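Local coordinates for protein dihydropteroate synthase (Xanthomonas albilineans, PDB 6Q62) that probably catalyses the condensation of para-aminobenzoate with a dihydropterin diphosphate to 7,8-dihydropteroate, the precursor of folates, with magnesium as cofactor, at residues V122-Q127 with H167-E172; A207-L212 with V217-G222. One frame throughout, in Å; residues are numbered along the deposited sequence. Where two conformers were deposited one is given.

Contact 1: residues V122-Q127 with H167-E172; sequences VQALRQ and HRFLVE
F169 and R126 approach from opposite directions, the CZ edge of the phenyl ring meeting one face of the guanidinium. CB of F169 leaves helix 162-179 in the direction of loop 122-127, and CG lies anti to the backbone N (chi1 176°), which carries the ring out from the helix toward the loop. On one flank CE2 lies 4.0 Å from A124 CB, an apolar touch. CZ, the ring's far atom, comes 3.7 Å from R126 CZ, and CE1 on the other flank lies 3.8 Å from R126 NH1. The planes of ring and guanidinium stand 74° apart: the phenyl presents its edge while the guanidinium presents its face, not a flat stack. R126 is held at its edge: NE donates to Q123 O, almost in the guanidinium plane, over 3.0 Å at 158°. That carbonyl also takes R126 N from the opposite face of its plane, closing the type I' turn Q123-R126; Q123 NE2 lies beyond the other guanidinium face, toward its rim. D121 holds Q123 N and L125 N through its two carboxylate oxygens, R126 NH2 donates to M146 O, and H145 meets F169 edge-to-face. Loop 122-127 leaves the C-terminal end of strand 118-121 in the TIM barrel, and its V122 touches bound 6-chloroguanine. It precedes helix 130-137; the contact joins it to helix 162-179, while A124 and L125 rest on strand 141-144.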
ATOM      1  N   VAL A 122      14.097 -18.518 -13.273  1.00  9.50           N
ATOM      2  CA  VAL A 122      13.425 -19.226 -12.188  1.00 10.08           C
ATOM      3  C   VAL A 122      14.206 -20.469 -11.739  1.00 12.69           C
ATOM      4  O   VAL A 122      14.005 -20.925 -10.605  1.00 14.14           O
ATOM      5  CB  VAL A 122      11.930 -19.560 -12.487  1.00 14.71           C
ATOM      6  CG1 VAL A 122      11.089 -18.298 -12.641  1.00 14.49           C
ATOM      7  CG2 VAL A 122      11.777 -20.484 -13.704  1.00 15.57           C
ATOM      8  N   GLN A 123      15.083 -21.009 -12.609  1.00 10.28           N
ATOM      9  CA  GLN A 123      15.906 -22.182 -12.296  1.00 10.38           C
ATOM     10  C   GLN A 123      17.315 -21.836 -11.798  1.00 12.77           C
ATOM     11  O   GLN A 123      18.109 -22.747 -11.539  1.00 11.27           O
ATOM     12  CB  GLN A 123      15.962 -23.117 -13.510  1.00 11.81           C
ATOM     13  CG  GLN A 123      14.697 -23.952 -13.634  1.00 17.47           C
ATOM     14  CD  GLN A 123      14.708 -25.102 -12.644  1.00 38.38           C
ATOM     15  OE1 GLN A 123      13.904 -25.156 -11.707  1.00 37.32           O
ATOM     16  NE2 GLN A 123      15.641 -26.034 -12.810  1.00 29.11           N
ATOM     17  N   ALA A 124      17.620 -20.515 -11.606  1.00 10.65           N
ATOM     18  CA  ALA A 124      18.914 -20.044 -11.096  1.00  9.44           C
ATOM     19  C   ALA A 124      20.120 -20.691 -11.842  1.00 11.50           C
ATOM     20  O   ALA A 124      21.098 -21.113 -11.217  1.00 11.07           O
ATOM     21  CB  ALA A 124      19.012 -20.277  -9.601  1.00  9.92           C
ATOM     22  N   LEU A 125      20.021 -20.744 -13.181  1.00  8.35           N
ATOM     23  CA  LEU A 125      21.041 -21.240 -14.122  1.00  8.40           C
ATOM     24  C   LEU A 125      21.357 -22.721 -13.969  1.00 13.30           C
ATOM     25  O   LEU A 125      22.441 -23.159 -14.365  1.00 12.64           O
ATOM     26  CB  LEU A 125      22.325 -20.384 -14.081  1.00  8.23           C
ATOM     27  CG  LEU A 125      22.098 -18.863 -14.318  1.00 11.39           C
ATOM     28  CD1 LEU A 125      23.386 -18.086 -14.179  1.00 10.52           C
ATOM     29  CD2 LEU A 125      21.393 -18.592 -15.625  1.00 11.60           C
ATOM     30  N   ARG A 126      20.391 -23.510 -13.459  1.00  9.56           N
ATOM     31  CA  ARG A 126      20.604 -24.941 -13.303  1.00  9.75           C
ATOM     32  C   ARG A 126      20.363 -25.736 -14.577  1.00 14.46           C
ATOM     33  O   ARG A 126      20.799 -26.899 -14.634  1.00 14.45           O
ATOM     34  CB  ARG A 126      19.753 -25.498 -12.149  1.00  7.48           C
ATOM     35  CG  ARG A 126      20.266 -25.040 -10.780  1.00 11.45           C
ATOM     36  CD  ARG A 126      19.409 -25.611  -9.685  1.00 14.86           C
ATOM     37  NE  ARG A 126      18.085 -24.977  -9.575  1.00 12.25           N
ATOM     38  CZ  ARG A 126      17.111 -25.476  -8.830  1.00 25.75           C
ATOM     39  NH1 ARG A 126      17.296 -26.605  -8.152  1.00 18.21           N
ATOM     40  NH2 ARG A 126      15.948 -24.845  -8.740  1.00 17.62           N
ATOM     41  N   GLN A 127      19.717 -25.142 -15.598  1.00 10.17           N
ATOM     42  CA  GLN A 127      19.516 -25.853 -16.876  1.00  9.42           C
ATOM     43  C   GLN A 127      20.876 -25.971 -17.591  1.00 13.89           C
ATOM     44  O   GLN A 127      21.595 -24.983 -17.708  1.00 12.30           O
ATOM     45  CB  GLN A 127      18.507 -25.083 -17.749  1.00 10.57           C
ATOM     46  CG  GLN A 127      18.051 -25.746 -19.037  1.00 18.49           C
ATOM     47  CD  GLN A 127      17.189 -26.982 -18.887  1.00 34.10           C
ATOM     48  OE1 GLN A 127      17.121 -27.790 -19.811  1.00 38.69           O
ATOM     49  NE2 GLN A 127      16.574 -27.222 -17.728  1.00 21.08           N
ATOM     50  N   HIS A 167      18.370 -19.087   1.861  1.00 14.37           N
ATOM     51  CA  HIS A 167      19.664 -18.388   1.956  1.00 14.45           C
ATOM     52  C   HIS A 167      20.794 -19.304   1.461  1.00 15.53           C
ATOM     53  O   HIS A 167      21.614 -18.879   0.666  1.00 13.46           O
ATOM     54  CB  HIS A 167      19.934 -17.969   3.429  1.00 16.89           C
ATOM     55  CG  HIS A 167      21.184 -17.172   3.658  1.00 21.82           C
ATOM     56  ND1 HIS A 167      22.412 -17.788   3.814  1.00 24.30           N
ATOM     57  CD2 HIS A 167      21.338 -15.845   3.863  1.00 24.77           C
ATOM     58  CE1 HIS A 167      23.280 -16.819   4.057  1.00 24.08           C
ATOM     59  NE2 HIS A 167      22.682 -15.633   4.102  1.00 25.11           N
ATOM     60  N   ARG A 168      20.823 -20.554   1.942  1.00 13.12           N
ATOM     61  CA  ARG A 168      21.862 -21.529   1.599  1.00 12.81           C
ATOM     62  C   ARG A 168      21.856 -21.785   0.088  1.00 13.27           C
ATOM     63  O   ARG A 168      22.916 -21.744  -0.528  1.00 13.46           O
ATOM     64  CB  ARG A 168      21.617 -22.845   2.373  1.00 17.44           C
ATOM     65  CG  ARG A 168      22.686 -23.921   2.139  1.00 33.67           C
ATOM     66  CD  ARG A 168      22.481 -25.107   3.068  1.00 52.38           C
ATOM     67  NE  ARG A 168      21.462 -26.043   2.579  1.00 73.71           N
ATOM     68  CZ  ARG A 168      20.495 -26.574   3.326  1.00 92.92           C
ATOM     69  NH1 ARG A 168      20.381 -26.249   4.609  1.00 82.03           N
ATOM     70  NH2 ARG A 168      19.622 -27.417   2.790  1.00 81.61           N
ATOM     71  N   PHE A 169      20.652 -21.997  -0.507  1.00 11.05           N
ATOM     72  CA  PHE A 169      20.528 -22.211  -1.948  1.00 11.25           C
ATOM     73  C   PHE A 169      21.089 -21.018  -2.743  1.00 15.12           C
ATOM     74  O   PHE A 169      21.810 -21.213  -3.712  1.00 14.46           O
ATOM     75  CB  PHE A 169      19.077 -22.492  -2.331  1.00 12.57           C
ATOM     76  CG  PHE A 169      18.841 -22.624  -3.820  1.00 13.95           C
ATOM     77  CD1 PHE A 169      18.967 -23.854  -4.454  1.00 17.29           C
ATOM     78  CD2 PHE A 169      18.484 -21.516  -4.590  1.00 15.84           C
ATOM     79  CE1 PHE A 169      18.715 -23.984  -5.836  1.00 17.64           C
ATOM     80  CE2 PHE A 169      18.216 -21.649  -5.958  1.00 17.24           C
ATOM     81  CZ  PHE A 169      18.342 -22.883  -6.575  1.00 16.06           C
ATOM     82  N   LEU A 170      20.726 -19.784  -2.350  1.00 14.59           N
ATOM     83  CA  LEU A 170      21.190 -18.581  -3.073  1.00 13.42           C
ATOM     84  C   LEU A 170      22.685 -18.357  -2.961  1.00 18.68           C
ATOM     85  O   LEU A 170      23.292 -17.943  -3.947  1.00 17.67           O
ATOM     86  CB  LEU A 170      20.379 -17.349  -2.653  1.00 13.64           C
ATOM     87  CG  LEU A 170      18.889 -17.487  -3.059  1.00 15.35           C
ATOM     88  CD1 LEU A 170      18.046 -16.394  -2.424  1.00 14.56           C
ATOM     89  CD2 LEU A 170      18.720 -17.520  -4.593  1.00 14.68           C
ATOM     90  N   VAL A 171      23.304 -18.674  -1.795  1.00 17.16           N
ATOM     91  CA  VAL A 171      24.761 -18.593  -1.632  1.00 15.97           C
ATOM     92  C   VAL A 171      25.404 -19.578  -2.659  1.00 16.47           C
ATOM     93  O   VAL A 171      26.297 -19.193  -3.409  1.00 15.56           O
ATOM     94  CB  VAL A 171      25.159 -18.933  -0.169  1.00 20.52           C
ATOM     95  CG1 VAL A 171      26.642 -19.275  -0.046  1.00 19.75           C
ATOM     96  CG2 VAL A 171      24.804 -17.788   0.768  1.00 20.71           C
ATOM     97  N   GLU A 172      24.899 -20.827  -2.705  1.00 14.51           N
ATOM     98  CA  GLU A 172      25.357 -21.872  -3.655  1.00 15.06           C
ATOM     99  C   GLU A 172      25.249 -21.425  -5.118  1.00 14.77           C
ATOM    100  O   GLU A 172      26.184 -21.623  -5.884  1.00 16.65           O
ATOM    101  CB  GLU A 172      24.551 -23.153  -3.469  1.00 16.18           C
ATOM    102  CG  GLU A 172      24.925 -23.895  -2.200  1.00 30.52           C
ATOM    103  CD  GLU A 172      23.972 -24.977  -1.732  1.00 52.33           C
ATOM    104  OE1 GLU A 172      22.944 -25.221  -2.405  1.00 35.48           O
ATOM    105  OE2 GLU A 172      24.256 -25.573  -0.669  1.00 54.22           O
TER

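Contact 2: residues A207-L212 with V217-G222; sequences AHLPRL and VPVLAG. With 6GU (6-chloroguanine), chain E.
L212 O and V217 O share one water, which donates to each at 2.7 Å and so ties L212, in the weakly bonded helical turn at about 209-212, to V217, ahead of strand 220-221. The fold is the TIM barrel of the pterin-binding family, and this is a beta-alpha-beta unit: the chain runs from strand 187-190 through helices 199-207 and 209-212 to the parallel strand 220-221. Evidence for the packing lies in V219, whose side chain points toward the helix. With CG1 anti to the backbone N (chi1 172°), that methyl meets L209 CD1 at 4.2 Å, the two side chains sliding past one another in opposite directions. The second branch, CG2, lies 3.9 Å from L212 O, so one valine packs on both a leucine methyl and the carbonyl that holds the water. L209 and A221 extend this layer to A252 of helix 242-254. Backbone bonds place the strand between its neighbours: P218 and L220 pair with I189, whereas V219 and A221 pair with L259, which closes the barrel between strands 187-190 and 259-262. L220 points away from the helix, and both it and G222 belong to the 6-chloroguanine pocket. At the pocket end, G222 O accepts a hydrogen bond from K226 NZ and sits 3.2 Å from CL6 of the ligand.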
ATOM      1  N   ALA A 207       9.256 -11.435   6.111  1.00 11.68           N
ATOM      2  CA  ALA A 207       9.614 -10.855   7.406  1.00 12.77           C
ATOM      3  C   ALA A 207      11.141 -10.875   7.608  1.00 18.02           C
ATOM      4  O   ALA A 207      11.692  -9.905   8.119  1.00 19.98           O
ATOM      5  CB  ALA A 207       8.920 -11.621   8.526  1.00 13.26           C
ATOM      6  N   HIS A 208      11.814 -11.949   7.156  1.00 16.04           N
ATOM      7  CA  HIS A 208      13.268 -12.124   7.291  1.00 17.24           C
ATOM      8  C   HIS A 208      14.066 -11.738   6.049  1.00 19.23           C
ATOM      9  O   HIS A 208      15.245 -12.075   5.947  1.00 17.19           O
ATOM     10  CB  HIS A 208      13.599 -13.552   7.724  1.00 19.00           C
ATOM     11  CG  HIS A 208      13.098 -13.894   9.084  1.00 23.46           C
ATOM     12  ND1 HIS A 208      11.977 -14.654   9.252  1.00 26.25           N
ATOM     13  CD2 HIS A 208      13.592 -13.565  10.298  1.00 26.47           C
ATOM     14  CE1 HIS A 208      11.838 -14.813  10.556  1.00 26.05           C
ATOM     15  NE2 HIS A 208      12.766 -14.146  11.225  1.00 26.73           N
ATOM     16  N   LEU A 209      13.447 -10.977   5.127  1.00 15.87           N
ATOM     17  CA  LEU A 209      14.120 -10.512   3.914  1.00 15.28           C
ATOM     18  C   LEU A 209      15.449  -9.770   4.183  1.00 18.25           C
ATOM     19  O   LEU A 209      16.385  -9.948   3.395  1.00 16.83           O
ATOM     20  CB  LEU A 209      13.173  -9.669   3.053  1.00 15.73           C
ATOM     21  CG  LEU A 209      13.489  -9.622   1.551  1.00 21.09           C
ATOM     22  CD1 LEU A 209      13.364 -11.010   0.908  1.00 20.31           C
ATOM     23  CD2 LEU A 209      12.556  -8.669   0.840  1.00 23.41           C
ATOM     24  N   PRO A 210      15.615  -8.961   5.264  1.00 17.16           N
ATOM     25  CA  PRO A 210      16.914  -8.298   5.468  1.00 18.23           C
ATOM     26  C   PRO A 210      18.096  -9.265   5.536  1.00 21.84           C
ATOM     27  O   PRO A 210      19.185  -8.892   5.117  1.00 23.36           O
ATOM     28  CB  PRO A 210      16.712  -7.551   6.788  1.00 19.72           C
ATOM     29  CG  PRO A 210      15.244  -7.287   6.839  1.00 23.55           C
ATOM     30  CD  PRO A 210      14.652  -8.548   6.311  1.00 18.70           C
ATOM     31  N   ARG A 211      17.878 -10.517   6.006  1.00 18.76           N
ATOM     32  CA  ARG A 211      18.913 -11.550   6.109  1.00 19.46           C
ATOM     33  C   ARG A 211      19.464 -11.938   4.729  1.00 24.12           C
ATOM     34  O   ARG A 211      20.660 -12.247   4.604  1.00 24.90           O
ATOM     35  CB  ARG A 211      18.367 -12.799   6.830  1.00 20.92           C
ATOM     36  N   LEU A 212      18.591 -11.920   3.688  1.00 17.77           N
ATOM     37  CA  LEU A 212      19.002 -12.233   2.320  1.00 18.06           C
ATOM     38  C   LEU A 212      19.728 -11.063   1.696  1.00 20.77           C
ATOM     39  O   LEU A 212      20.525 -11.264   0.779  1.00 22.63           O
ATOM     40  CB  LEU A 212      17.780 -12.579   1.436  1.00 18.94           C
ATOM     41  CG  LEU A 212      17.169 -13.968   1.594  1.00 25.14           C
ATOM     42  CD1 LEU A 212      15.985 -14.115   0.694  1.00 25.56           C
ATOM     43  CD2 LEU A 212      18.181 -15.058   1.308  1.00 27.54           C
ATOM     44  N   VAL A 217      24.358  -8.700  -2.870  1.00 23.43           N
ATOM     45  CA  VAL A 217      23.753  -8.642  -4.198  1.00 19.48           C
ATOM     46  C   VAL A 217      22.318  -8.097  -4.099  1.00 19.10           C
ATOM     47  O   VAL A 217      21.628  -8.410  -3.132  1.00 18.00           O
ATOM     48  CB  VAL A 217      23.837  -9.990  -4.999  1.00 23.39           C
ATOM     49  CG1 VAL A 217      25.293 -10.422  -5.240  1.00 23.32           C
ATOM     50  CG2 VAL A 217      23.072 -11.091  -4.296  1.00 23.21           C
ATOM     51  N   PRO A 218      21.867  -7.283  -5.072  1.00 13.52           N
ATOM     52  CA  PRO A 218      20.471  -6.784  -5.028  1.00 12.64           C
ATOM     53  C   PRO A 218      19.442  -7.907  -4.971  1.00 13.89           C
ATOM     54  O   PRO A 218      19.638  -8.977  -5.580  1.00 13.31           O
ATOM     55  CB  PRO A 218      20.315  -6.004  -6.328  1.00 14.09           C
ATOM     56  CG  PRO A 218      21.699  -5.743  -6.802  1.00 19.43           C
ATOM     57  CD  PRO A 218      22.559  -6.832  -6.297  1.00 16.09           C
ATOM     58  N   VAL A 219      18.336  -7.650  -4.255  1.00 10.26           N
ATOM     59  CA  VAL A 219      17.286  -8.656  -4.047  1.00  8.68           C
ATOM     60  C   VAL A 219      16.014  -8.235  -4.771  1.00 10.79           C
ATOM     61  O   VAL A 219      15.566  -7.074  -4.658  1.00 11.56           O
ATOM     62  CB  VAL A 219      17.047  -8.877  -2.523  1.00 13.80           C
ATOM     63  CG1 VAL A 219      15.835  -9.775  -2.229  1.00 14.11           C
ATOM     64  CG2 VAL A 219      18.296  -9.397  -1.811  1.00 14.28           C
ATOM     65  N   LEU A 220      15.446  -9.168  -5.535  0.50  7.18           N
ATOM     66  CA  LEU A 220      14.192  -8.974  -6.253  0.50  6.56           C
ATOM     67  C   LEU A 220      13.114  -9.709  -5.456  0.50 11.49           C
ATOM     68  O   LEU A 220      13.343 -10.839  -5.022  0.50 10.02           O
ATOM     69  CB  LEU A 220      14.317  -9.571  -7.667  0.50  7.50           C
ATOM     70  CG  LEU A 220      13.136  -9.405  -8.633  0.50 12.08           C
ATOM     71  CD1 LEU A 220      13.604  -9.478 -10.065  0.50 12.63           C
ATOM     72  CD2 LEU A 220      12.003 -10.378  -8.390  0.50 16.07           C
ATOM     73  N   ALA A 221      11.939  -9.088  -5.288  1.00  9.74           N
ATOM     74  CA  ALA A 221      10.809  -9.728  -4.593  1.00  8.65           C
ATOM     75  C   ALA A 221       9.639  -9.654  -5.543  1.00 10.62           C
ATOM     76  O   ALA A 221       9.366  -8.607  -6.084  1.00 10.46           O
ATOM     77  CB  ALA A 221      10.458  -8.969  -3.309  1.00  9.54           C
ATOM     78  N   GLY A 222       8.957 -10.761  -5.721  1.00 10.07           N
ATOM     79  CA  GLY A 222       7.778 -10.834  -6.571  1.00  8.07           C
ATOM     80  C   GLY A 222       6.638 -11.506  -5.820  1.00 11.90           C
ATOM     81  O   GLY A 222       6.639 -12.725  -5.692  1.00 11.37           O
TER
HETATM   82 CL6  6GU E 401       8.560 -14.176  -7.793  1.00 32.98          CL
HETATM   83  N1  6GU E 401      10.489 -13.862  -9.321  1.00 18.64           N
HETATM   84  C2  6GU E 401      11.078 -14.021 -10.575  1.00 16.84           C
HETATM   85  N2  6GU E 401      12.360 -13.690 -10.610  1.00 20.10           N
HETATM   86  N3  6GU E 401      10.450 -14.499 -11.708  1.00 12.39           N
HETATM   87  C4  6GU E 401       9.136 -14.864 -11.508  1.00 13.50           C
HETATM   88  C5  6GU E 401       8.477 -14.754 -10.254  1.00 20.19           C
HETATM   89  C6  6GU E 401       9.235 -14.248  -9.246  1.00 21.79           C
HETATM   90  N7  6GU E 401       7.170 -15.220 -10.383  1.00 20.52           N
HETATM   91  C8  6GU E 401       7.083 -15.603 -11.718  1.00 20.86           C
HETATM   92  N9  6GU E 401       8.233 -15.399 -12.417  1.00 18.12           N
HETATM   93  O   HOH W   1      22.078  -9.882  -0.928  1.00 20.93           O

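Contact 2 is the core contact, all its touching residues buried, whereas contact 1 is only partly buried. Their chemistry follows: in contact 1 a charged group folded back on its own turn meets a ring edge, while contact 2 combines aliphatic methyls with a water-bridged pair of backbone carbonyls. Helix 162-179 is common ground. Its 167-172 segment supplies one side of contact 1 and packs against contact 2, where H167 CA lies 3.7 Å from L212 CD2 and L170 CD1 lies 4.0 Å from the same methyl. The centres are about 14 Å apart, and one segment of each contact also supplies pocket residues for 6-chloroguanine: V122 in 122-127, L220 and G222 in 217-222.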